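Local atomic coordinates of carboxylesterase (EST-2) (Archaeoglobus fulgidus, PDB entry 5FRD), a protein that is a thermophilic esterase of the alpha/beta hydrolase family that hydrolyses carboxylic esters and binds coenzyme A close to its active site. Residues V12-L17 / D50-G55; V86-G91 / A226-M231. All coordinates share one frame; numbering follows the deposited sequence.

How the interactions relate
Interactions 1 and 2 bind two loops to the same central sheet. Interaction 1 sets the loop 50-55 against strand 12-18 near one side of the sheet; interaction 2 joins the turn after strand 83-88 to the loop that carries His228. Strands 47-49 and 24-27 lie between strands 12-18 and 83-88. The contact centres are about 18 Å apart and the nearest atoms about 5 Å. Asp168 of helix 162-173 is hydrogen-bonded to His54 of interaction 1 and touches Leu90 of interaction 2. Bound coenzyme A comes within about 4 Å of the Ser89 side chain.

Interaction 1 (V12-L17 / D50-G55); sequences VKVSLL and DLPNHG
Val12 and Pro52 meet with their side chains crossing at about a right angle, CG1 of the valine lying 4.2 Å from CG of the proline ring. That branch is the one anti to the backbone N (chi1 179°). Two residues along the strand, Val14 divides its two methyls between loop residues: CG2 approaches Pro52 CG loosely, at 4.5 Å, while CG1 lies 3.9 Å from the carbonyl O of Asp50. Tyr71 of helix 65-79 touches both Val12 and Pro52 and extends the apolar cluster.

Ser15 brings in the polar half of the contact. Its carbonyl O accepts a nearly straight bond from Asp50 N at 2.9 Å, the single hydrogen bond between the two segments. The Asp50 side chain has CG anti to its own carbonyl carbon (chi1 -78°), and its OD2 comes alongside Ser15, 3.6 Å from CB. The serine and the carboxylate are joined through Arg4, whose NH1 bonds Ser15 OG and forms a salt bridge with Asp50 OD2. Gln56 N also bonds OD2 and Ala34 N bonds OD1, so both oxygens of this buried carboxylate are held.

Pro52 is the second residue of a type II beta turn from Leu51 to His54, with Asn53 at positive phi in the third position. His54 ND1 bonds Pro52 O at 2.8 Å; the oxygen lies in the imidazole plane, whereas the nitrogen stands above the carbonyl plane, and this bond ties the ring to the turn.

The bond between Ser15 and Asp50 follows directly on the antiparallel pairing of strands 12-18 and 47-49. What results is a strand-to-helix connection of an alpha/beta hydrolase sheet, held against the neighbouring antiparallel strand as it leaves for helix 65-79.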
ATOM      1  N   VAL A  12      15.270   7.338 -13.628  1.00 21.76           N
ATOM      2  CA  VAL A  12      14.002   7.862 -13.123  1.00 20.59           C
ATOM      3  C   VAL A  12      14.278   8.327 -11.683  1.00 16.62           C
ATOM      4  O   VAL A  12      14.729   7.537 -10.843  1.00 17.81           O
ATOM      5  CB  VAL A  12      12.906   6.782 -13.138  1.00 21.29           C
ATOM      6  CG1 VAL A  12      11.579   7.311 -12.576  1.00 22.87           C
ATOM      7  CG2 VAL A  12      12.691   6.266 -14.559  1.00 23.48           C
ATOM      8  N   LYS A  13      14.045   9.607 -11.436  1.00 17.48           N
ATOM      9  CA  LYS A  13      14.158  10.174 -10.089  0.70 15.44           C
ATOM     10  C   LYS A  13      12.994   9.640  -9.253  1.00 15.86           C
ATOM     11  O   LYS A  13      11.830   9.808  -9.639  1.00 16.86           O
ATOM     12  CB  LYS A  13      14.155  11.695 -10.112  0.70 20.64           C
ATOM     13  CG  LYS A  13      14.167  12.341  -8.721  0.70 33.05           C
ATOM     14  CD  LYS A  13      14.382  13.859  -8.755  0.70 47.53           C
ATOM     15  CE  LYS A  13      13.264  14.702  -9.333  0.70 46.64           C
ATOM     16  NZ  LYS A  13      11.898  14.157  -9.104  0.70 39.40           N
ATOM     17  N   VAL A  14      13.351   9.032  -8.129  1.00 13.53           N
ATOM     18  CA  VAL A  14      12.368   8.508  -7.167  1.00 13.82           C
ATOM     19  C   VAL A  14      12.572   9.246  -5.857  1.00 12.87           C
ATOM     20  O   VAL A  14      13.654   9.250  -5.293  1.00 13.19           O
ATOM     21  CB  VAL A  14      12.502   6.995  -6.978  1.00 13.89           C
ATOM     22  CG1 VAL A  14      11.555   6.485  -5.888  1.00 13.76           C
ATOM     23  CG2 VAL A  14      12.202   6.262  -8.293  1.00 15.10           C
ATOM     24  N   SER A  15      11.484   9.841  -5.340  1.00 12.05           N
ATOM     25  CA  SER A  15      11.493  10.460  -4.029  1.00 12.31           C
ATOM     26  C   SER A  15      10.932   9.506  -2.989  1.00 11.21           C
ATOM     27  O   SER A  15      10.058   8.692  -3.309  1.00 12.77           O
ATOM     28  CB  SER A  15      10.673  11.728  -4.047  1.00 12.04           C
ATOM     29  OG  SER A  15      10.916  12.486  -2.855  1.00 13.89           O
ATOM     30  N   LEU A  16      11.458   9.611  -1.794  1.00 11.37           N
ATOM     31  CA  LEU A  16      10.930   8.882  -0.631  1.00 11.07           C
ATOM     32  C   LEU A  16      10.840   9.813   0.551  1.00 12.32           C
ATOM     33  O   LEU A  16      11.613  10.750   0.680  1.00 12.36           O
ATOM     34  CB  LEU A  16      11.766   7.656  -0.275  1.00 12.50           C
ATOM     35  CG  LEU A  16      11.999   6.639  -1.407  1.00 11.89           C
ATOM     36  CD1 LEU A  16      13.327   6.888  -2.138  1.00 13.90           C
ATOM     37  CD2 LEU A  16      11.989   5.222  -0.896  1.00 12.50           C
ATOM     38  N   LEU A  17       9.933   9.492   1.473  1.00 11.84           N
ATOM     39  CA  LEU A  17       9.927  10.098   2.796  1.00 12.10           C
ATOM     40  C   LEU A  17      10.547   9.116   3.748  1.00 11.45           C
ATOM     41  O   LEU A  17      10.321   7.903   3.654  1.00 13.20           O
ATOM     42  CB  LEU A  17       8.517  10.445   3.254  1.00 12.80           C
ATOM     43  CG  LEU A  17       7.824  11.540   2.490  1.00 13.94           C
ATOM     44  CD1 LEU A  17       6.413  11.712   3.038  1.00 15.57           C
ATOM     45  CD2 LEU A  17       8.587  12.853   2.543  1.00 17.26           C
ATOM     46  N   ASP A  50       7.504   7.398  -3.046  1.00 11.58           N
ATOM     47  CA  ASP A  50       6.564   7.978  -4.016  1.00 13.34           C
ATOM     48  C   ASP A  50       6.719   7.166  -5.302  1.00 13.12           C
ATOM     49  O   ASP A  50       7.780   7.247  -5.935  1.00 12.87           O
ATOM     50  CB  ASP A  50       6.911   9.447  -4.354  1.00 12.42           C
ATOM     51  CG  ASP A  50       6.510  10.458  -3.318  1.00 14.90           C
ATOM     52  OD1 ASP A  50       5.529  10.254  -2.579  1.00 15.39           O
ATOM     53  OD2 ASP A  50       7.122  11.581  -3.344  1.00 15.51           O
ATOM     54  N   LEU A  51       5.781   6.308  -5.662  1.00 12.04           N
ATOM     55  CA  LEU A  51       5.930   5.597  -6.927  1.00 12.79           C
ATOM     56  C   LEU A  51       6.064   6.598  -8.060  1.00 13.24           C
ATOM     57  O   LEU A  51       5.495   7.693  -8.003  1.00 13.63           O
ATOM     58  CB  LEU A  51       4.732   4.671  -7.185  1.00 12.83           C
ATOM     59  CG  LEU A  51       4.597   3.444  -6.293  1.00 14.31           C
ATOM     60  CD1 LEU A  51       3.254   2.778  -6.499  1.00 15.64           C
ATOM     61  CD2 LEU A  51       5.735   2.456  -6.475  1.00 16.07           C
ATOM     62  N   PRO A  52       6.824   6.239  -9.104  1.00 13.85           N
ATOM     63  CA  PRO A  52       6.814   7.120 -10.279  1.00 14.40           C
ATOM     64  C   PRO A  52       5.383   7.472 -10.672  1.00 13.37           C
ATOM     65  O   PRO A  52       4.452   6.678 -10.452  1.00 14.54           O
ATOM     66  CB  PRO A  52       7.507   6.276 -11.345  1.00 15.62           C
ATOM     67  CG  PRO A  52       8.432   5.407 -10.559  1.00 16.99           C
ATOM     68  CD  PRO A  52       7.662   5.055  -9.302  1.00 15.29           C
ATOM     69  N   ASN A  53       5.211   8.686 -11.175  1.00 14.98           N
ATOM     70  CA  ASN A  53       3.902   9.290 -11.469  1.00 14.16           C
ATOM     71  C   ASN A  53       3.149   9.845 -10.282  1.00 14.09           C
ATOM     72  O   ASN A  53       2.037  10.345 -10.448  1.00 17.11           O
ATOM     73  CB  ASN A  53       2.991   8.360 -12.280  1.00 16.38           C
ATOM     74  CG  ASN A  53       3.686   7.826 -13.516  1.00 19.96           C
ATOM     75  OD1 ASN A  53       4.196   8.609 -14.301  1.00 19.98           O
ATOM     76  ND2 ASN A  53       3.784   6.526 -13.643  1.00 19.68           N
ATOM     77  N   HIS A  54       3.759   9.766  -9.096  1.00 13.68           N
ATOM     78  CA  HIS A  54       3.148  10.191  -7.846  1.00 13.22           C
ATOM     79  C   HIS A  54       4.120  11.045  -7.057  1.00 13.67           C
ATOM     80  O   HIS A  54       5.342  10.900  -7.148  1.00 13.35           O
ATOM     81  CB  HIS A  54       2.735   8.982  -7.012  1.00 13.14           C
ATOM     82  CG  HIS A  54       1.837   8.017  -7.735  1.00 13.66           C
ATOM     83  ND1 HIS A  54       2.299   7.137  -8.683  1.00 16.09           N
ATOM     84  CD2 HIS A  54       0.513   7.800  -7.638  1.00 13.29           C
ATOM     85  CE1 HIS A  54       1.287   6.425  -9.147  1.00 16.33           C
ATOM     86  NE2 HIS A  54       0.195   6.792  -8.517  1.00 15.65           N
ATOM     87  N   GLY A  55       3.575  11.920  -6.220  1.00 14.31           N
ATOM     88  CA  GLY A  55       4.396  12.734  -5.311  1.00 13.89           C
ATOM     89  C   GLY A  55       5.469  13.515  -6.035  1.00 15.16           C
ATOM     90  O   GLY A  55       5.187  14.159  -7.056  1.00 16.65           O
TER

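Interaction 2 (V86-G91 / A226-M231)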
ATOM      1  N   VAL A  86       5.348  -3.003   3.543  1.00 11.73           N
ATOM      2  CA  VAL A  86       3.968  -2.644   3.954  1.00 12.25           C
ATOM      3  C   VAL A  86       3.296  -2.029   2.731  1.00 12.66           C
ATOM      4  O   VAL A  86       3.729  -0.983   2.256  1.00 13.82           O
ATOM      5  CB  VAL A  86       3.999  -1.632   5.095  1.00 12.61           C
ATOM      6  CG1 VAL A  86       2.576  -1.287   5.540  1.00 12.47           C
ATOM      7  CG2 VAL A  86       4.827  -2.113   6.267  1.00 13.55           C
ATOM      8  N   GLY A  87       2.258  -2.659   2.212  1.00 11.95           N
ATOM      9  CA  GLY A  87       1.550  -2.177   1.034  1.00 12.99           C
ATOM     10  C   GLY A  87       0.076  -1.992   1.239  1.00 13.81           C
ATOM     11  O   GLY A  87      -0.565  -2.902   1.756  1.00 14.13           O
ATOM     12  N   HIS A  88      -0.449  -0.868   0.794  1.00 12.12           N
ATOM     13  CA  HIS A  88      -1.863  -0.540   0.872  1.00 12.24           C
ATOM     14  C   HIS A  88      -2.499  -0.599  -0.500  1.00 12.33           C
ATOM     15  O   HIS A  88      -2.083   0.119  -1.403  1.00 13.11           O
ATOM     16  CB  HIS A  88      -2.061   0.827   1.458  1.00 13.19           C
ATOM     17  CG  HIS A  88      -3.490   1.225   1.564  1.00 13.35           C
ATOM     18  ND1 HIS A  88      -3.970   2.426   1.103  1.00 19.07           N
ATOM     19  CD2 HIS A  88      -4.545   0.573   2.083  1.00 16.50           C
ATOM     20  CE1 HIS A  88      -5.273   2.492   1.333  1.00 20.60           C
ATOM     21  NE2 HIS A  88      -5.646   1.391   1.945  1.00 17.84           N
ATOM     22  N   SER A  89      -3.533  -1.432  -0.656  1.00 14.43           N
ATOM     23  CA  SER A  89      -4.369  -1.499  -1.868  1.00 15.41           C
ATOM     24  C   SER A  89      -3.542  -1.767  -3.141  1.00 14.95           C
ATOM     25  O   SER A  89      -2.926  -2.829  -3.181  1.00 15.99           O
ATOM     26  CB  SER A  89      -5.290  -0.281  -1.933  1.00 16.93           C
ATOM     27  OG  SER A  89      -6.467  -0.592  -2.703  1.00 18.98           O
ATOM     28  N   LEU A  90      -3.485  -0.879  -4.140  1.00 14.57           N
ATOM     29  CA  LEU A  90      -2.492  -1.018  -5.215  0.70 14.23           C
ATOM     30  C   LEU A  90      -1.108  -1.346  -4.653  1.00 13.87           C
ATOM     31  O   LEU A  90      -0.381  -2.195  -5.203  1.00 14.15           O
ATOM     32  CB  LEU A  90      -2.378   0.270  -6.030  0.70 15.34           C
ATOM     33  CG  LEU A  90      -1.181   0.425  -6.987  0.70 16.91           C
ATOM     34  CD1 LEU A  90      -1.298  -0.569  -8.114  0.70 15.52           C
ATOM     35  CD2 LEU A  90      -1.076   1.851  -7.514  0.70 18.77           C
ATOM     36  N   GLY A  91      -0.694  -0.647  -3.597  1.00 12.92           N
ATOM     37  CA  GLY A  91       0.631  -0.883  -3.015  1.00 12.88           C
ATOM     38  C   GLY A  91       0.795  -2.284  -2.458  1.00 12.86           C
ATOM     39  O   GLY A  91       1.910  -2.808  -2.363  1.00 13.00           O
ATOM     40  N   ALA A 226     -12.627   1.903  11.369  1.00 17.27           N
ATOM     41  CA  ALA A 226     -11.878   2.333  10.192  1.00 17.96           C
ATOM     42  C   ALA A 226     -12.411   1.626   8.975  1.00 16.51           C
ATOM     43  O   ALA A 226     -12.985   0.528   9.067  1.00 16.82           O
ATOM     44  CB  ALA A 226     -10.417   2.018  10.367  1.00 18.55           C
ATOM     45  N   SER A 227     -12.207   2.245   7.823  1.00 17.41           N
ATOM     46  CA  SER A 227     -12.535   1.661   6.549  1.00 17.21           C
ATOM     47  C   SER A 227     -11.219   1.399   5.805  1.00 15.53           C
ATOM     48  O   SER A 227     -10.240   1.006   6.427  1.00 17.20           O
ATOM     49  CB  SER A 227     -13.489   2.602   5.802  1.00 16.06           C
ATOM     50  OG  SER A 227     -13.844   2.090   4.529  1.00 17.50           O
ATOM     51  N   HIS A 228     -11.192   1.622   4.513  1.00 14.42           N
ATOM     52  CA  HIS A 228     -10.019   1.355   3.667  1.00 13.82           C
ATOM     53  C   HIS A 228      -8.814   2.151   4.089  1.00 15.68           C
ATOM     54  O   HIS A 228      -7.698   1.615   4.049  1.00 18.25           O
ATOM     55  CB  HIS A 228     -10.396   1.637   2.217  1.00 15.16           C
ATOM     56  CG  HIS A 228      -9.426   1.170   1.177  1.00 13.15           C
ATOM     57  ND1 HIS A 228      -9.121  -0.152   1.001  1.00 14.31           N
ATOM     58  CD2 HIS A 228      -8.786   1.839   0.191  1.00 15.16           C
ATOM     59  CE1 HIS A 228      -8.323  -0.279  -0.049  1.00 15.72           C
ATOM     60  NE2 HIS A 228      -8.084   0.912  -0.546  1.00 17.05           N
ATOM     61  N   MET A 229      -9.003   3.388   4.535  1.00 14.13           N
ATOM     62  CA  MET A 229      -7.880   4.287   4.887  1.00 15.04           C
ATOM     63  C   MET A 229      -7.432   4.157   6.352  1.00 13.77           C
ATOM     64  O   MET A 229      -7.130   5.139   7.037  1.00 15.01           O
ATOM     65  CB  MET A 229      -8.246   5.743   4.553  1.00 14.31           C
ATOM     66  CG  MET A 229      -8.668   5.976   3.129  1.00 15.83           C
ATOM     67  SD  MET A 229      -7.529   5.309   1.909  1.00 20.63           S
ATOM     68  CE  MET A 229      -6.054   6.220   2.280  1.00 22.50           C
ATOM     69  N   VAL A 230      -7.318   2.911   6.797  1.00 12.84           N
ATOM     70  CA  VAL A 230      -7.078   2.567   8.187  1.00 13.88           C
ATOM     71  C   VAL A 230      -5.825   3.207   8.797  1.00 14.47           C
ATOM     72  O   VAL A 230      -5.805   3.587   9.953  1.00 15.81           O
ATOM     73  CB  VAL A 230      -7.108   1.042   8.349  1.00 15.29           C
ATOM     74  CG1 VAL A 230      -6.025   0.348   7.516  1.00 15.79           C
ATOM     75  CG2 VAL A 230      -6.979   0.644   9.799  1.00 17.42           C
ATOM     76  N   MET A 231      -4.754   3.359   8.007  1.00 14.19           N
ATOM     77  CA  MET A 231      -3.506   3.928   8.534  1.00 13.37           C
ATOM     78  C   MET A 231      -3.617   5.415   8.836  1.00 15.19           C
ATOM     79  O   MET A 231      -2.821   5.926   9.601  1.00 15.01           O
ATOM     80  CB  MET A 231      -2.337   3.662   7.568  1.00 13.17           C
ATOM     81  CG  MET A 231      -2.331   4.485   6.285  1.00 14.94           C
ATOM     82  SD  MET A 231      -3.698   4.263   5.147  1.00 17.52           S
ATOM     83  CE  MET A 231      -3.407   2.560   4.801  1.00 19.69           C
TER
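The His88 ring is sandwiched: the Met231 methyl CE sits 3.5 Å above the centre of one face in a CH-pi contact, and Ser89 CB lies over the opposite face. Met229 SD approaches the edge, 3.7 Å from His88 CE1. The His228 ring has His88 NE2 above the centre of one face and Ser89 OG at its edge, in plane and 3.1 Å from NE2. The two imidazoles are inclined at 44°, their centroids 4.4 Å apart.

Met231 reaches its place with CG between the backbone N and the carbonyl carbon (chi1 73°), its chain bending twice more. His88 NE2 donates to the carbonyl O of His228 at 2.9 Å; the bond is bent, 134° at the hydrogen, and the nitrogen stands above the carbonyl plane. The other ring nitrogen, ND1, makes a weak bond with Ser29 OG. An alanine in place of His88 would probably leave the His228 carbonyl without this donor and open a gap between the Met231 methyl and the His228 ring.

Gly87, Ser89 and Gly91 fit the nucleophile elbow, GxSxG, between strand 83-88 and helix 90-101. Ser89 adopts the strained backbone expected there, with positive phi, and a side chain on Gly87 would clash with Gly91 O. With Asp200 OD2 bonded to His228 ND1, the grouping is consistent with the Ser-His-Asp catalytic triad of alpha/beta hydrolases, next to the coenzyme A pocket.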